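Local atomic coordinates of vacuolar-sorting protein BRO1 (Saccharomyces cerevisiae, PDB entry 1ZB1), a protein that sorts cargo into multivesicular bodies as a class E VPS adapter, recruiting the DOA4 deubiquitinase to endosomes and interacting with SNF7. Residues S212-H226 against V248-A260. Numbering follows the deposited sequence.
Sequences SKLSRATCNLFQKCH and VTCKLHFYKSLSA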
loop_
_atom_site.group_PDB
_atom_site.type_symbol
_atom_site.label_atom_id
_atom_site.label_comp_id
_atom_site.label_asym_id
_atom_site.label_seq_id
_atom_site.Cartn_x
_atom_site.Cartn_y
_atom_site.Cartn_z
ATOM N N SER A 212 22.028 6.461 3.352
ATOM C CA SER A 212 21.594 7.820 3.651
ATOM C C SER A 212 20.543 8.334 2.662
ATOM O O SER A 212 19.509 8.875 3.065
ATOM C CB SER A 212 22.798 8.764 3.650
ATOM O OG SER A 212 22.385 10.098 3.868
ATOM N N LYS A 213 20.815 8.167 1.371
ATOM C CA LYS A 213 19.898 8.624 0.327
ATOM C C LYS A 213 18.571 7.868 0.360
ATOM O O LYS A 213 17.506 8.471 0.225
ATOM C CB LYS A 213 20.555 8.464 -1.050
ATOM C CG LYS A 213 21.933 9.102 -1.128
ATOM C CD LYS A 213 22.625 8.859 -2.462
ATOM C CE LYS A 213 22.098 9.784 -3.541
ATOM N NZ LYS A 213 22.990 9.766 -4.733
ATOM N N LEU A 214 18.641 6.551 0.531
ATOM C CA LEU A 214 17.443 5.717 0.583
ATOM C C LEU A 214 16.613 6.036 1.821
ATOM O O LEU A 214 15.380 5.996 1.780
ATOM C CB LEU A 214 17.829 4.235 0.593
ATOM C CG LEU A 214 18.464 3.705 -0.697
ATOM C CD1 LEU A 214 19.014 2.316 -0.467
ATOM C CD2 LEU A 214 17.426 3.709 -1.809
ATOM N N SER A 215 17.297 6.347 2.921
ATOM C CA SER A 215 16.627 6.684 4.165
ATOM C C SER A 215 15.909 8.010 4.015
ATOM O O SER A 215 14.804 8.179 4.519
ATOM C CB SER A 215 17.634 6.774 5.314
ATOM O OG SER A 215 18.105 5.488 5.674
ATOM N N ARG A 216 16.530 8.952 3.314
ATOM C CA ARG A 216 15.906 10.248 3.124
ATOM C C ARG A 216 14.612 10.076 2.344
ATOM O O ARG A 216 13.608 10.722 2.643
ATOM C CB ARG A 216 16.831 11.205 2.374
ATOM C CG ARG A 216 16.265 12.611 2.287
ATOM C CD ARG A 216 16.063 13.196 3.684
ATOM N NE ARG A 216 15.103 14.297 3.707
ATOM C CZ ARG A 216 15.244 15.436 3.035
ATOM N NH1 ARG A 216 16.315 15.638 2.275
ATOM N NH2 ARG A 216 14.310 16.374 3.124
ATOM N N ALA A 217 14.637 9.200 1.348
ATOM C CA ALA A 217 13.449 8.958 0.541
ATOM C C ALA A 217 12.332 8.362 1.404
ATOM O O ALA A 217 11.165 8.724 1.250
ATOM C CB ALA A 217 13.785 8.027 -0.628
ATOM N N THR A 218 12.692 7.457 2.312
ATOM C CA THR A 218 11.707 6.831 3.200
ATOM C C THR A 218 11.017 7.915 4.025
ATOM O O THR A 218 9.791 7.908 4.198
ATOM C CB THR A 218 12.374 5.818 4.149
ATOM O OG1 THR A 218 13.073 4.832 3.377
ATOM C CG2 THR A 218 11.322 5.118 5.010
ATOM N N CYS A 219 11.815 8.856 4.519
ATOM C CA CYS A 219 11.302 9.968 5.303
ATOM C C CYS A 219 10.321 10.788 4.469
ATOM O O CYS A 219 9.196 11.041 4.900
ATOM C CB CYS A 219 12.455 10.866 5.773
ATOM S SG CYS A 219 11.914 12.493 6.347
ATOM N N ASN A 220 10.740 11.190 3.272
ATOM C CA ASN A 220 9.876 11.991 2.406
ATOM C C ASN A 220 8.546 11.291 2.107
ATOM O O ASN A 220 7.497 11.929 2.068
ATOM C CB ASN A 220 10.585 12.334 1.089
ATOM C CG ASN A 220 11.818 13.214 1.291
ATOM O OD1 ASN A 220 11.909 13.971 2.261
ATOM N ND2 ASN A 220 12.762 13.128 0.360
ATOM N N LEU A 221 8.594 9.982 1.892
ATOM C CA LEU A 221 7.385 9.217 1.611
ATOM C C LEU A 221 6.409 9.235 2.795
ATOM O O LEU A 221 5.205 9.445 2.618
ATOM C CB LEU A 221 7.759 7.778 1.247
ATOM C CG LEU A 221 7.881 7.402 -0.237
ATOM C CD1 LEU A 221 8.030 8.635 -1.113
ATOM C CD2 LEU A 221 9.057 6.450 -0.414
ATOM N N PHE A 222 6.911 9.009 4.002
ATOM C CA PHE A 222 6.029 9.034 5.163
ATOM C C PHE A 222 5.551 10.466 5.421
ATOM O O PHE A 222 4.499 10.678 6.019
ATOM C CB PHE A 222 6.734 8.439 6.387
ATOM C CG PHE A 222 6.692 6.934 6.424
ATOM C CD1 PHE A 222 5.487 6.266 6.654
ATOM C CD2 PHE A 222 7.842 6.182 6.194
ATOM C CE1 PHE A 222 5.428 4.867 6.652
ATOM C CE2 PHE A 222 7.797 4.786 6.190
ATOM C CZ PHE A 222 6.586 4.126 6.420
ATOM N N GLN A 223 6.319 11.441 4.941
ATOM C CA GLN A 223 5.967 12.855 5.081
ATOM C C GLN A 223 4.644 13.104 4.338
ATOM O O GLN A 223 3.823 13.913 4.763
ATOM C CB GLN A 223 7.080 13.724 4.480
ATOM C CG GLN A 223 6.867 15.232 4.566
ATOM C CD GLN A 223 6.837 15.744 5.991
ATOM O OE1 GLN A 223 5.795 15.727 6.648
ATOM N NE2 GLN A 223 7.987 16.191 6.483
ATOM N N LYS A 224 4.447 12.398 3.227
ATOM C CA LYS A 224 3.225 12.525 2.431
ATOM C C LYS A 224 1.999 12.062 3.213
ATOM O O LYS A 224 0.947 12.700 3.165
ATOM C CB LYS A 224 3.317 11.689 1.153
ATOM C CG LYS A 224 4.271 12.192 0.089
ATOM C CD LYS A 224 4.177 11.276 -1.134
ATOM C CE LYS A 224 5.112 11.699 -2.259
ATOM N NZ LYS A 224 5.048 10.720 -3.391
ATOM N N CYS A 225 2.139 10.936 3.910
ATOM C CA CYS A 225 1.057 10.370 4.709
ATOM C C CYS A 225 0.788 11.281 5.903
ATOM O O CYS A 225 -0.362 11.518 6.281
ATOM C CB CYS A 225 1.442 8.969 5.206
ATOM S SG CYS A 225 1.850 7.769 3.892
ATOM N N HIS A 226 1.869 11.776 6.494
ATOM C CA HIS A 226 1.786 12.682 7.630
ATOM C C HIS A 226 0.962 13.903 7.229
ATOM O O HIS A 226 0.013 14.271 7.917
ATOM C CB HIS A 226 3.196 13.131 8.039
ATOM C CG HIS A 226 3.211 14.179 9.107
ATOM N ND1 HIS A 226 3.201 13.875 10.450
ATOM C CD2 HIS A 226 3.206 15.531 9.027
ATOM C CE1 HIS A 226 3.190 14.994 11.154
ATOM N NE2 HIS A 226 3.194 16.014 10.313
ATOM N N VAL A 248 3.272 6.976 11.772
ATOM C CA VAL A 248 3.742 7.622 10.555
ATOM C C VAL A 248 4.655 8.785 10.949
ATOM O O VAL A 248 5.721 8.991 10.360
ATOM C CB VAL A 248 2.547 8.141 9.712
ATOM C CG1 VAL A 248 3.031 9.134 8.663
ATOM C CG2 VAL A 248 1.846 6.966 9.031
ATOM N N THR A 249 4.238 9.541 11.958
ATOM C CA THR A 249 5.025 10.676 12.425
ATOM C C THR A 249 6.363 10.212 13.005
ATOM O O THR A 249 7.397 10.831 12.770
ATOM C CB THR A 249 4.257 11.481 13.496
ATOM O OG1 THR A 249 3.060 12.013 12.914
ATOM C CG2 THR A 249 5.114 12.626 14.022
ATOM N N CYS A 250 6.341 9.120 13.753
ATOM C CA CYS A 250 7.564 8.596 14.339
ATOM C C CYS A 250 8.541 8.203 13.223
ATOM O O CYS A 250 9.712 8.604 13.231
ATOM C CB CYS A 250 7.248 7.381 15.210
ATOM S SG CYS A 250 8.673 6.723 16.107
ATOM N N LYS A 251 8.046 7.432 12.258
ATOM C CA LYS A 251 8.872 6.983 11.143
ATOM C C LYS A 251 9.494 8.124 10.341
ATOM O O LYS A 251 10.668 8.051 9.968
ATOM C CB LYS A 251 8.068 6.062 10.208
ATOM C CG LYS A 251 7.778 4.675 10.797
ATOM C CD LYS A 251 7.175 3.718 9.764
ATOM C CE LYS A 251 7.038 2.299 10.328
ATOM N NZ LYS A 251 6.414 1.341 9.363
ATOM N N LEU A 252 8.738 9.185 10.086
ATOM C CA LEU A 252 9.296 10.289 9.311
ATOM C C LEU A 252 10.506 10.914 10.012
ATOM O O LEU A 252 11.523 11.175 9.372
ATOM C CB LEU A 252 8.224 11.340 9.011
ATOM C CG LEU A 252 7.854 12.470 9.962
ATOM C CD1 LEU A 252 8.922 13.559 9.925
ATOM C CD2 LEU A 252 6.514 13.057 9.512
ATOM N N HIS A 253 10.409 11.144 11.320
ATOM C CA HIS A 253 11.541 11.706 12.053
ATOM C C HIS A 253 12.658 10.674 12.189
ATOM O O HIS A 253 13.832 11.000 12.040
ATOM C CB HIS A 253 11.122 12.166 13.454
ATOM C CG HIS A 253 10.259 13.386 13.457
ATOM N ND1 HIS A 253 10.688 14.600 12.966
ATOM C CD2 HIS A 253 8.992 13.579 13.891
ATOM C CE1 HIS A 253 9.720 15.490 13.096
ATOM N NE2 HIS A 253 8.681 14.897 13.655
ATOM N N PHE A 254 12.295 9.427 12.467
ATOM C CA PHE A 254 13.300 8.379 12.631
ATOM C C PHE A 254 14.155 8.152 11.387
ATOM O O PHE A 254 15.374 7.979 11.483
ATOM C CB PHE A 254 12.657 7.052 13.020
ATOM C CG PHE A 254 13.651 5.943 13.215
ATOM C CD1 PHE A 254 14.491 5.937 14.323
ATOM C CD2 PHE A 254 13.774 4.924 12.276
ATOM C CE1 PHE A 254 15.441 4.933 14.494
ATOM C CE2 PHE A 254 14.720 3.914 12.435
ATOM C CZ PHE A 254 15.557 3.918 13.549
ATOM N N TYR A 255 13.524 8.134 10.217
ATOM C CA TYR A 255 14.285 7.913 9.000
ATOM C C TYR A 255 15.081 9.147 8.600
ATOM O O TYR A 255 16.136 9.038 7.978
ATOM C CB TYR A 255 13.356 7.399 7.891
ATOM C CG TYR A 255 13.051 5.931 8.114
ATOM C CD1 TYR A 255 14.072 4.981 8.052
ATOM C CD2 TYR A 255 11.776 5.497 8.483
ATOM C CE1 TYR A 255 13.837 3.640 8.359
ATOM C CE2 TYR A 255 11.533 4.155 8.791
ATOM C CZ TYR A 255 12.569 3.235 8.729
ATOM O OH TYR A 255 12.353 1.913 9.059
ATOM N N LYS A 256 14.598 10.322 8.983
ATOM C CA LYS A 256 15.338 11.543 8.694
ATOM C C LYS A 256 16.619 11.474 9.538
ATOM O O LYS A 256 17.704 11.841 9.081
ATOM C CB LYS A 256 14.523 12.774 9.088
ATOM C CG LYS A 256 15.292 14.074 8.970
ATOM C CD LYS A 256 14.712 14.984 7.906
ATOM C CE LYS A 256 13.297 15.429 8.254
ATOM N NZ LYS A 256 12.786 16.406 7.252
ATOM N N SER A 257 16.481 10.989 10.768
ATOM C CA SER A 257 17.612 10.845 11.681
ATOM C C SER A 257 18.621 9.842 11.130
ATOM O O SER A 257 19.826 10.102 11.116
ATOM C CB SER A 257 17.135 10.362 13.055
ATOM O OG SER A 257 18.237 10.029 13.891
ATOM N N LEU A 258 18.115 8.698 10.681
ATOM C CA LEU A 258 18.957 7.641 10.136
ATOM C C LEU A 258 19.734 8.144 8.925
ATOM O O LEU A 258 20.886 7.763 8.706
ATOM C CB LEU A 258 18.097 6.440 9.733
ATOM C CG LEU A 258 18.824 5.100 9.635
ATOM C CD1 LEU A 258 19.290 4.690 11.028
ATOM C CD2 LEU A 258 17.894 4.038 9.055
ATOM N N SER A 259 19.092 9.004 8.142
ATOM C CA SER A 259 19.704 9.571 6.946
ATOM C C SER A 259 20.886 10.475 7.304
ATOM O O SER A 259 21.961 10.378 6.708
ATOM C CB SER A 259 18.665 10.375 6.166
ATOM O OG SER A 259 19.231 10.910 4.989
ATOM N N ALA A 260 20.673 11.360 8.272
ATOM C CA ALA A 260 21.712 12.283 8.718
ATOM C C ALA A 260 22.879 11.512 9.326
ATOM O O ALA A 260 24.040 11.850 9.103
ATOM C CB ALA A 260 21.137 13.260 9.740
#
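S212 and S259 meet in a reciprocal exchange that illustrates how small residues let antiparallel helices close in. S259 OG donates to S212 O at 2.8 Å, and S212 OG returns a bond to S259 O at 2.9 Å. Both hydroxyls lie anti to their own backbone nitrogens (S259 chi1 -179°), a torsion that carries each OG across to the partner's carbonyl. S212 O is gripped twice, since R216 N reaches it from the face opposite the S259 hydroxyl. The segment axes approach to 7.7 Å at 161°, a closeness consistent with the small side chains of S212, S215, C219 and S259.

On the buried flank, packed against helix 176-198, two CH-pi contacts follow one another. The CG2 methyl of T218 presses on one face of the Y255 ring, 3.8 Å from its centroid, while F254 of the same helix as Y255 covers the opposite face. T218 OG1 turns back to L214 O. K251 CD lies over one face of the F222 ring, 3.4 Å from F222 CZ, and K251 NZ goes on to a salt bridge with E192, which also accepts a bond from Y255 OH. L252 is packed as a knob among C219, F222, Q223 and H226, its CD2 over one face of the H226 imidazole. At the edge of that ring, H226 ND1 and T249 OG1 are hydrogen-bonded at 3.1 Å, either possibly the donor; T249 OG1 also bonds to K245 O.

The looser side is that of R216 and K256, both partly exposed, with R216 NH2 and K256 NZ 4.4 Å apart; the bent K256 chain brings its CE against C219 SG. Q223 and H226 are partly exposed too.

Polar bonds thus close both ends of a largely carbon-lined middle, joining helices 208-230 and 242-269 within the Bro1 domain, while E192 probably offsets the K251 charge on the buried side.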